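Local structure of conserved hypothetical protein (1XFS) at residues L12-E17 / G148-W153; R16-P21 / T155-L160; A116-Q121 / Y129-M134. The protein is of unknown function but belongs to the AHA1 family, whose Bet v 1-like fold often serves elsewhere to bind hydrophobic ligands. All coordinates share one frame; numbering follows the deposited sequence.

How the contacts relate
Contacts 1 and 2 lay successive turns of helix 149-167 along strand 11-18, an outermost strand, within this chain, of the main antiparallel sheet; they share Arg-16 and Glu-17, and their centres lie about 11 Å apart. Contact 3 is the hairpin next to that strand, its centre about 10 Å from that of contact 1 and about 13 Å from that of contact 2, nested in the chain between the two halves of each. Strands 11-18 and 127-134 are stitched together by probable hydrogen bonds, Arg-16 O to Tyr-129 N at 2.7 Å and Leu-14 N to Ala-131 O at 2.8 Å. The helix reaches the hairpin too: Ile-157 CD1 packs 3.3 Å from Tyr-129 CZ, joining contacts 2 and 3.

Contact 1 (L12-E17 / G148-W153); sequences LMLKRE and GFHEGW
In this helix-grip (Bet v 1-like) fold, the first turn of the long C-terminal helix lies across segment 12-17 of a strand outermost within this chain's sheet, the two axes crossing at -36° and 9.4 Å apart. Leu-12 lies over one face of the Phe-149 ring: its CB sits 3.4 Å from Phe-149 CE1 near the rim, a CH-pi contact. Because Leu-12 CG is anti to its carbonyl carbon (chi1 -66°), the side chain slides back across the ring and brings CD1 to 3.6 Å from Phe-149 CG. Phe-149 extends anti to its own backbone N (chi1 167°), and Met-13 O lies at the ring edge. The other epsilon carbon, Phe-149 CE2, stands 3.4 Å above the centre of the Trp-153 ring, while His-144 meets Phe-149 edge-to-face. An alanine in place of Phe-149 would probably loosen the helix start from the strand, since Leu-12 would lose the ring face beneath it and Trp-153 the carbon over its indole face. Farther along, Leu-14 turns CG anti to the backbone N and approaches the helix backbone obliquely, with CD2 3.6 Å from Trp-153 CB and 3.7 Å from Trp-153 C.

Contact 2 (R16-P21 / T155-L160); sequences RELAVP and TTITQL
Arg-16 leads the contact from the strand, which runs nearly parallel to the helix here, 9° between the axes and 9.7 Å apart. Its side chain leaves with CG anti to the carbonyl carbon and then bends at both chi2 (-78°) and chi3, so that it coils against the helix instead of stretching out. The guanidinium ends flat over Ile-157, whose CG2 lies 4.0 Å from its plane, over the centre, and whose CB comes to 3.7 Å from Arg-16 NH1. At the guanidinium edge, Arg-16 NH2 donates to Thr-158 OG1 at 2.9 Å with a fairly straight bond, 161° at the hydrogen, and the hydroxyl oxygen lies close to the guanidinium plane. Gly-154 O, one turn earlier, accepts from both Arg-16 NH1 and Thr-158 OG1, so the group is held by its two terminal nitrogens and the hydroxyl passes its own hydrogen back into the helix. This pairing fixes the rotation of the charged plane above the aliphatic branch. Glu-17 points away from the helix. Leu-18 returns to it and straddles two residues with its methyls: CD1 is 4.1 Å from Ile-157 CG2, and CD2 is 4.2 Å from Leu-160 CD2. The strand ends there in an inverse gamma turn centred on Ala-19, closed by a weak bond from Val-20 N to Leu-18 O. Beyond this pair of segments, Ala-19 N is hydrogen-bonded to Glu-161 OE1, and Val-20 rests on Leu-164 and Lys-165 of the same helix. Pro-21 takes the N-cap position of helix 22-30. A first strand that leads into a short helix and packs on the long C-terminal helix gripped by the antiparallel sheet fits the helix-grip fold of Bet v 1-like proteins.

Contact 3 (A116-Q121 / Y129-M134); sequences AVIELQ and YTACAM
Val-117 O accepts two hydrogen bonds, from Cys-132 N at 2.9 Å in the carbonyl plane and from water 1 at 2.9 Å, with a weaker C-H...O contact from Ala-131 CA as a third grip. The same water gives a second, weak bond to Thr-130 O, which also accepts from Glu-119 N at 2.8 Å, nearly straight at 170°. Val-117 N returns the bond to Cys-132 O, and Thr-130 N does the same to Glu-119 O, where water 2 also bridges from the carbonyl to Thr-130 OG1. Val-117 with Cys-132 and Glu-119 with Thr-130 are thus the hydrogen-bonded pairs of an antiparallel beta hairpin, strands 115-122 and 127-134 of the main sheet in this helix-grip fold. Between them, Ile-118 and Ala-131 form a non-hydrogen-bonded pair on the face covered by helices 149-167 and 22-30, Ala-131 meeting Trp-153 and Ile-118 meeting Leu-29. Ile-118 has CG1 anti to its carbonyl carbon and bends again at chi2 (-55°), which drives CD1 into Ala-131 CB at 3.3 Å, tighter than usual van der Waals contact. The same methyl lies 3.2 Å from Tyr-129 OH, while CG2 of Ile-118 meets Tyr-129 CE2 at 3.5 Å. Tyr-129 is laid along the strands by a first torsion anti to its N (chi1 170°); Leu-120 CD2 comes obliquely to 3.9 Å from Tyr-129 CD2, and Ile-157 of the helix packs on the ring. Away from the helix, Val-117 CG2 touches the selenium of Met-134, a selenomethionine that also packs on Arg-97 of the second subunit.

Contact 1 (L12-E17 / G148-W153)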
loop_
_atom_site.group_PDB
_atom_site.type_symbol
_atom_site.label_atom_id
_atom_site.label_comp_id
_atom_site.label_asym_id
_atom_site.label_seq_id
_atom_site.Cartn_x
_atom_site.Cartn_y
_atom_site.Cartn_z
ATOM N N LEU A 12 -10.127 -10.836 -9.387
ATOM C CA LEU A 12 -10.386 -12.263 -9.504
ATOM C C LEU A 12 -10.589 -12.763 -8.078
ATOM O O LEU A 12 -9.813 -12.424 -7.181
ATOM C CB LEU A 12 -9.208 -12.978 -10.169
ATOM C CG LEU A 12 -8.960 -12.611 -11.639
ATOM C CD1 LEU A 12 -7.727 -13.350 -12.149
ATOM C CD2 LEU A 12 -10.184 -12.966 -12.483
HETATM N N MSE A 13 -11.636 -13.553 -7.861
HETATM C CA MSE A 13 -11.920 -14.054 -6.520
HETATM C C MSE A 13 -11.968 -15.578 -6.446
HETATM O O MSE A 13 -12.238 -16.255 -7.438
HETATM C CB MSE A 13 -13.249 -13.479 -6.017
HETATM C CG MSE A 13 -13.551 -13.784 -4.553
HETATM SE SE MSE A 13 -15.189 -12.986 -3.899
HETATM C CE MSE A 13 -16.374 -14.493 -4.141
ATOM N N LEU A 14 -11.695 -16.105 -5.257
ATOM C CA LEU A 14 -11.711 -17.541 -5.010
ATOM C C LEU A 14 -12.233 -17.799 -3.600
ATOM O O LEU A 14 -11.724 -17.231 -2.638
ATOM C CB LEU A 14 -10.299 -18.116 -5.154
ATOM C CG LEU A 14 -10.114 -19.624 -4.970
ATOM C CD1 LEU A 14 -10.909 -20.384 -6.022
ATOM C CD2 LEU A 14 -8.637 -19.967 -5.080
ATOM N N LYS A 15 -13.255 -18.641 -3.474
ATOM C CA LYS A 15 -13.809 -18.954 -2.158
ATOM C C LYS A 15 -13.705 -20.452 -1.892
ATOM O O LYS A 15 -14.056 -21.263 -2.747
ATOM C CB LYS A 15 -15.274 -18.517 -2.064
ATOM C CG LYS A 15 -15.852 -18.615 -0.651
ATOM C CD LYS A 15 -17.300 -18.142 -0.582
ATOM C CE LYS A 15 -18.240 -19.112 -1.280
ATOM N NZ LYS A 15 -18.213 -20.456 -0.640
ATOM N N ARG A 16 -13.223 -20.813 -0.708
ATOM C CA ARG A 16 -13.065 -22.216 -0.351
ATOM C C ARG A 16 -13.420 -22.470 1.109
ATOM O O ARG A 16 -13.389 -21.556 1.934
ATOM C CB ARG A 16 -11.620 -22.661 -0.610
ATOM C CG ARG A 16 -11.231 -22.700 -2.089
ATOM C CD ARG A 16 -11.794 -23.942 -2.763
ATOM N NE ARG A 16 -11.157 -25.142 -2.230
ATOM C CZ ARG A 16 -9.966 -25.589 -2.620
ATOM N NH1 ARG A 16 -9.287 -24.941 -3.557
ATOM N NH2 ARG A 16 -9.443 -26.668 -2.057
ATOM N N GLU A 17 -13.773 -23.712 1.422
ATOM C CA GLU A 17 -14.111 -24.090 2.791
ATOM C C GLU A 17 -13.068 -25.104 3.249
ATOM O O GLU A 17 -12.909 -26.153 2.629
ATOM C CB GLU A 17 -15.503 -24.732 2.843
ATOM C CG GLU A 17 -16.634 -23.848 2.335
ATOM C CD GLU A 17 -16.971 -22.709 3.281
ATOM O OE1 GLU A 17 -17.806 -21.859 2.909
ATOM O OE2 GLU A 17 -16.413 -22.666 4.397
ATOM N N GLY A 148 -3.329 -18.971 -15.342
ATOM C CA GLY A 148 -3.754 -20.073 -14.498
ATOM C C GLY A 148 -4.045 -19.665 -13.066
ATOM O O GLY A 148 -3.726 -20.399 -12.130
ATOM N N PHE A 149 -4.655 -18.498 -12.891
ATOM C CA PHE A 149 -4.983 -18.004 -11.558
ATOM C C PHE A 149 -5.930 -18.931 -10.803
ATOM O O PHE A 149 -5.612 -19.396 -9.709
ATOM C CB PHE A 149 -5.599 -16.601 -11.646
ATOM C CG PHE A 149 -6.254 -16.144 -10.370
ATOM C CD1 PHE A 149 -7.600 -16.412 -10.125
ATOM C CD2 PHE A 149 -5.518 -15.473 -9.398
ATOM C CE1 PHE A 149 -8.204 -16.020 -8.932
ATOM C CE2 PHE A 149 -6.112 -15.075 -8.200
ATOM C CZ PHE A 149 -7.458 -15.351 -7.965
ATOM N N HIS A 150 -7.094 -19.194 -11.386
ATOM C CA HIS A 150 -8.081 -20.050 -10.741
ATOM C C HIS A 150 -7.518 -21.420 -10.380
ATOM O O HIS A 150 -7.630 -21.855 -9.235
ATOM C CB HIS A 150 -9.317 -20.199 -11.632
ATOM C CG HIS A 150 -10.416 -21.003 -11.009
ATOM N ND1 HIS A 150 -10.376 -22.378 -10.924
ATOM C CD2 HIS A 150 -11.575 -20.623 -10.422
ATOM C CE1 HIS A 150 -11.465 -22.811 -10.313
ATOM N NE2 HIS A 150 -12.208 -21.765 -9.997
ATOM N N GLU A 151 -6.911 -22.100 -11.349
ATOM C CA GLU A 151 -6.340 -23.419 -11.095
ATOM C C GLU A 151 -5.180 -23.338 -10.112
ATOM O O GLU A 151 -5.116 -24.099 -9.146
ATOM C CB GLU A 151 -5.840 -24.058 -12.394
ATOM C CG GLU A 151 -5.256 -25.455 -12.197
ATOM C CD GLU A 151 -4.607 -26.010 -13.453
ATOM O OE1 GLU A 151 -4.157 -27.177 -13.424
ATOM O OE2 GLU A 151 -4.540 -25.280 -14.465
ATOM N N GLY A 152 -4.263 -22.413 -10.376
ATOM C CA GLY A 152 -3.103 -22.243 -9.523
ATOM C C GLY A 152 -3.452 -21.953 -8.081
ATOM O O GLY A 152 -3.037 -22.681 -7.181
ATOM N N TRP A 153 -4.207 -20.884 -7.856
ATOM C CA TRP A 153 -4.608 -20.514 -6.506
ATOM C C TRP A 153 -5.445 -21.617 -5.871
ATOM O O TRP A 153 -5.306 -21.901 -4.682
ATOM C CB TRP A 153 -5.381 -19.192 -6.529
ATOM C CG TRP A 153 -4.480 -17.989 -6.633
ATOM C CD1 TRP A 153 -3.515 -17.763 -7.575
ATOM C CD2 TRP A 153 -4.451 -16.858 -5.752
ATOM N NE1 TRP A 153 -2.888 -16.565 -7.333
ATOM C CE2 TRP A 153 -3.443 -15.988 -6.222
ATOM C CE3 TRP A 153 -5.180 -16.495 -4.610
ATOM C CZ2 TRP A 153 -3.143 -14.775 -5.590
ATOM C CZ3 TRP A 153 -4.882 -15.288 -3.981
ATOM C CH2 TRP A 153 -3.871 -14.443 -4.475
#

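Contact 2 (R16-P21 / T155-L160)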
loop_
_atom_site.group_PDB
_atom_site.type_symbol
_atom_site.label_atom_id
_atom_site.label_comp_id
_atom_site.label_asym_id
_atom_site.label_seq_id
_atom_site.Cartn_x
_atom_site.Cartn_y
_atom_site.Cartn_z
ATOM N N ARG A 16 -13.223 -20.813 -0.708
ATOM C CA ARG A 16 -13.065 -22.216 -0.351
ATOM C C ARG A 16 -13.420 -22.470 1.109
ATOM O O ARG A 16 -13.389 -21.556 1.934
ATOM C CB ARG A 16 -11.620 -22.661 -0.610
ATOM C CG ARG A 16 -11.231 -22.700 -2.089
ATOM C CD ARG A 16 -11.794 -23.942 -2.763
ATOM N NE ARG A 16 -11.157 -25.142 -2.230
ATOM C CZ ARG A 16 -9.966 -25.589 -2.620
ATOM N NH1 ARG A 16 -9.287 -24.941 -3.557
ATOM N NH2 ARG A 16 -9.443 -26.668 -2.057
ATOM N N GLU A 17 -13.773 -23.712 1.422
ATOM C CA GLU A 17 -14.111 -24.090 2.791
ATOM C C GLU A 17 -13.068 -25.104 3.249
ATOM O O GLU A 17 -12.909 -26.153 2.629
ATOM C CB GLU A 17 -15.503 -24.732 2.843
ATOM C CG GLU A 17 -16.634 -23.848 2.335
ATOM C CD GLU A 17 -16.971 -22.709 3.281
ATOM O OE1 GLU A 17 -17.806 -21.859 2.909
ATOM O OE2 GLU A 17 -16.413 -22.666 4.397
ATOM N N LEU A 18 -12.346 -24.789 4.321
ATOM C CA LEU A 18 -11.329 -25.697 4.842
ATOM C C LEU A 18 -11.767 -26.275 6.180
ATOM O O LEU A 18 -12.239 -25.546 7.049
ATOM C CB LEU A 18 -9.987 -24.978 5.025
ATOM C CG LEU A 18 -9.271 -24.448 3.781
ATOM C CD1 LEU A 18 -9.940 -23.169 3.314
ATOM C CD2 LEU A 18 -7.807 -24.185 4.111
ATOM N N ALA A 19 -11.603 -27.586 6.342
ATOM C CA ALA A 19 -11.987 -28.261 7.578
ATOM C C ALA A 19 -10.866 -28.150 8.606
ATOM O O ALA A 19 -10.369 -29.152 9.125
ATOM C CB ALA A 19 -12.304 -29.722 7.294
ATOM N N VAL A 20 -10.485 -26.909 8.892
ATOM C CA VAL A 20 -9.427 -26.597 9.834
ATOM C C VAL A 20 -9.831 -25.320 10.565
ATOM O O VAL A 20 -10.460 -24.440 9.981
ATOM C CB VAL A 20 -8.092 -26.358 9.083
ATOM C CG1 VAL A 20 -7.027 -25.846 10.031
ATOM C CG2 VAL A 20 -7.641 -27.652 8.419
ATOM N N PRO A 21 -9.499 -25.215 11.861
ATOM C CA PRO A 21 -9.834 -24.029 12.659
ATOM C C PRO A 21 -9.122 -22.776 12.144
ATOM O O PRO A 21 -8.037 -22.863 11.571
ATOM C CB PRO A 21 -9.386 -24.425 14.065
ATOM C CG PRO A 21 -8.228 -25.327 13.790
ATOM C CD PRO A 21 -8.762 -26.193 12.678
ATOM N N THR A 155 -5.211 -24.782 -6.344
ATOM C CA THR A 155 -4.299 -25.841 -5.947
ATOM C C THR A 155 -3.547 -25.486 -4.667
ATOM O O THR A 155 -3.324 -26.347 -3.810
ATOM C CB THR A 155 -3.278 -26.143 -7.072
ATOM O OG1 THR A 155 -3.965 -26.699 -8.199
ATOM C CG2 THR A 155 -2.220 -27.132 -6.597
ATOM N N THR A 156 -3.159 -24.222 -4.522
ATOM C CA THR A 156 -2.431 -23.828 -3.323
ATOM C C THR A 156 -3.296 -23.974 -2.080
ATOM O O THR A 156 -2.806 -24.382 -1.034
ATOM C CB THR A 156 -1.884 -22.367 -3.414
ATOM O OG1 THR A 156 -2.968 -21.430 -3.416
ATOM C CG2 THR A 156 -1.059 -22.189 -4.678
ATOM N N ILE A 157 -4.582 -23.663 -2.197
ATOM C CA ILE A 157 -5.475 -23.784 -1.053
ATOM C C ILE A 157 -5.622 -25.255 -0.668
ATOM O O ILE A 157 -5.700 -25.591 0.510
ATOM C CB ILE A 157 -6.867 -23.183 -1.356
ATOM C CG1 ILE A 157 -6.716 -21.736 -1.831
ATOM C CG2 ILE A 157 -7.743 -23.233 -0.114
ATOM C CD1 ILE A 157 -5.927 -20.854 -0.885
ATOM N N THR A 158 -5.646 -26.135 -1.665
ATOM C CA THR A 158 -5.768 -27.563 -1.392
ATOM C C THR A 158 -4.517 -28.043 -0.658
ATOM O O THR A 158 -4.601 -28.839 0.275
ATOM C CB THR A 158 -5.957 -28.361 -2.699
ATOM O OG1 THR A 158 -7.207 -27.993 -3.296
ATOM C CG2 THR A 158 -5.956 -29.865 -2.427
ATOM N N GLN A 159 -3.357 -27.543 -1.074
ATOM C CA GLN A 159 -2.099 -27.906 -0.435
ATOM C C GLN A 159 -2.069 -27.384 0.996
ATOM O O GLN A 159 -1.530 -28.025 1.898
ATOM C CB GLN A 159 -0.924 -27.333 -1.231
ATOM C CG GLN A 159 -0.812 -27.929 -2.623
ATOM C CD GLN A 159 0.269 -27.289 -3.476
ATOM O OE1 GLN A 159 0.537 -27.742 -4.588
ATOM N NE2 GLN A 159 0.890 -26.233 -2.963
ATOM N N LEU A 160 -2.655 -26.207 1.199
ATOM C CA LEU A 160 -2.699 -25.607 2.528
ATOM C C LEU A 160 -3.510 -26.476 3.486
ATOM O O LEU A 160 -3.043 -26.822 4.577
ATOM C CB LEU A 160 -3.324 -24.211 2.456
ATOM C CG LEU A 160 -3.588 -23.501 3.787
ATOM C CD1 LEU A 160 -2.292 -23.380 4.578
ATOM C CD2 LEU A 160 -4.178 -22.118 3.522
#

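Contact 3 (A116-Q121 / Y129-M134)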
loop_
_atom_site.group_PDB
_atom_site.type_symbol
_atom_site.label_atom_id
_atom_site.label_comp_id
_atom_site.label_asym_id
_atom_site.label_seq_id
_atom_site.Cartn_x
_atom_site.Cartn_y
_atom_site.Cartn_z
ATOM N N ALA A 116 -3.409 -8.627 -2.920
ATOM C CA ALA A 116 -4.177 -9.779 -2.494
ATOM C C ALA A 116 -4.875 -9.471 -1.186
ATOM O O ALA A 116 -4.274 -8.927 -0.260
ATOM C CB ALA A 116 -3.244 -10.972 -2.318
ATOM N N VAL A 117 -6.157 -9.797 -1.126
ATOM C CA VAL A 117 -6.924 -9.596 0.084
ATOM C C VAL A 117 -7.421 -10.979 0.467
ATOM O O VAL A 117 -8.100 -11.645 -0.315
ATOM C CB VAL A 117 -8.121 -8.649 -0.140
ATOM C CG1 VAL A 117 -8.966 -8.580 1.134
ATOM C CG2 VAL A 117 -7.626 -7.260 -0.514
ATOM N N ILE A 118 -7.044 -11.419 1.659
ATOM C CA ILE A 118 -7.442 -12.728 2.147
ATOM C C ILE A 118 -8.336 -12.533 3.361
ATOM O O ILE A 118 -7.931 -11.901 4.328
ATOM C CB ILE A 118 -6.218 -13.565 2.575
ATOM C CG1 ILE A 118 -5.241 -13.710 1.412
ATOM C CG2 ILE A 118 -6.675 -14.920 3.085
ATOM C CD1 ILE A 118 -5.854 -14.278 0.146
ATOM N N GLU A 119 -9.556 -13.055 3.305
ATOM C CA GLU A 119 -10.469 -12.921 4.430
ATOM C C GLU A 119 -10.832 -14.286 4.991
ATOM O O GLU A 119 -11.097 -15.217 4.238
ATOM C CB GLU A 119 -11.736 -12.170 4.012
ATOM C CG GLU A 119 -11.489 -10.725 3.628
ATOM C CD GLU A 119 -12.771 -9.958 3.380
ATOM O OE1 GLU A 119 -12.692 -8.731 3.151
ATOM O OE2 GLU A 119 -13.854 -10.579 3.412
ATOM N N LEU A 120 -10.835 -14.399 6.315
ATOM C CA LEU A 120 -11.165 -15.662 6.967
ATOM C C LEU A 120 -12.394 -15.506 7.847
ATOM O O LEU A 120 -12.624 -14.452 8.448
ATOM C CB LEU A 120 -10.007 -16.142 7.838
ATOM C CG LEU A 120 -8.643 -16.355 7.189
ATOM C CD1 LEU A 120 -7.652 -16.781 8.257
ATOM C CD2 LEU A 120 -8.747 -17.418 6.098
ATOM N N GLN A 121 -13.181 -16.567 7.926
ATOM C CA GLN A 121 -14.375 -16.545 8.746
ATOM C C GLN A 121 -14.563 -17.931 9.334
ATOM O O GLN A 121 -14.653 -18.914 8.605
ATOM C CB GLN A 121 -15.585 -16.155 7.896
ATOM C CG GLN A 121 -16.894 -16.027 8.662
ATOM C CD GLN A 121 -18.037 -15.567 7.771
ATOM O OE1 GLN A 121 -18.015 -14.453 7.242
ATOM N NE2 GLN A 121 -19.036 -16.426 7.594
ATOM N N TYR A 129 -12.536 -19.536 3.583
ATOM C CA TYR A 129 -11.420 -18.794 3.008
ATOM C C TYR A 129 -11.827 -18.074 1.737
ATOM O O TYR A 129 -12.341 -18.685 0.803
ATOM C CB TYR A 129 -10.263 -19.759 2.706
ATOM C CG TYR A 129 -9.125 -19.166 1.895
ATOM C CD1 TYR A 129 -9.223 -19.030 0.509
ATOM C CD2 TYR A 129 -7.958 -18.726 2.514
ATOM C CE1 TYR A 129 -8.189 -18.469 -0.238
ATOM C CE2 TYR A 129 -6.915 -18.162 1.775
ATOM C CZ TYR A 129 -7.037 -18.036 0.402
ATOM O OH TYR A 129 -6.023 -17.468 -0.336
ATOM N N THR A 130 -11.591 -16.768 1.699
ATOM C CA THR A 130 -11.926 -15.984 0.525
ATOM C C THR A 130 -10.678 -15.210 0.100
ATOM O O THR A 130 -10.084 -14.491 0.903
ATOM C CB THR A 130 -13.091 -15.011 0.831
ATOM O OG1 THR A 130 -14.246 -15.761 1.234
ATOM C CG2 THR A 130 -13.444 -14.187 -0.395
ATOM N N ALA A 131 -10.265 -15.384 -1.152
ATOM C CA ALA A 131 -9.084 -14.694 -1.666
ATOM C C ALA A 131 -9.435 -13.876 -2.902
ATOM O O ALA A 131 -10.065 -14.379 -3.833
ATOM C CB ALA A 131 -7.983 -15.703 -2.006
ATOM N N CYS A 132 -9.035 -12.609 -2.903
ATOM C CA CYS A 132 -9.298 -11.726 -4.032
ATOM C C CYS A 132 -7.985 -11.113 -4.483
ATOM O O CYS A 132 -7.214 -10.606 -3.665
ATOM C CB CYS A 132 -10.274 -10.604 -3.643
ATOM S SG CYS A 132 -10.578 -9.371 -4.957
ATOM N N ALA A 133 -7.727 -11.185 -5.784
ATOM C CA ALA A 133 -6.519 -10.612 -6.358
ATOM C C ALA A 133 -6.964 -9.388 -7.139
ATOM O O ALA A 133 -7.751 -9.496 -8.086
ATOM C CB ALA A 133 -5.829 -11.617 -7.279
HETATM N N MSE A 134 -6.474 -8.222 -6.719
HETATM C CA MSE A 134 -6.825 -6.946 -7.345
HETATM C C MSE A 134 -5.769 -6.537 -8.364
HETATM O O MSE A 134 -4.576 -6.560 -8.072
HETATM C CB MSE A 134 -6.941 -5.851 -6.278
HETATM C CG MSE A 134 -7.917 -6.149 -5.167
HETATM SE SE MSE A 134 -7.798 -4.770 -3.796
HETATM C CE MSE A 134 -8.880 -3.465 -4.636
HETATM O O HOH W 1 -10.983 -12.082 -0.073
HETATM O O HOH W 2 -14.085 -15.758 4.126
#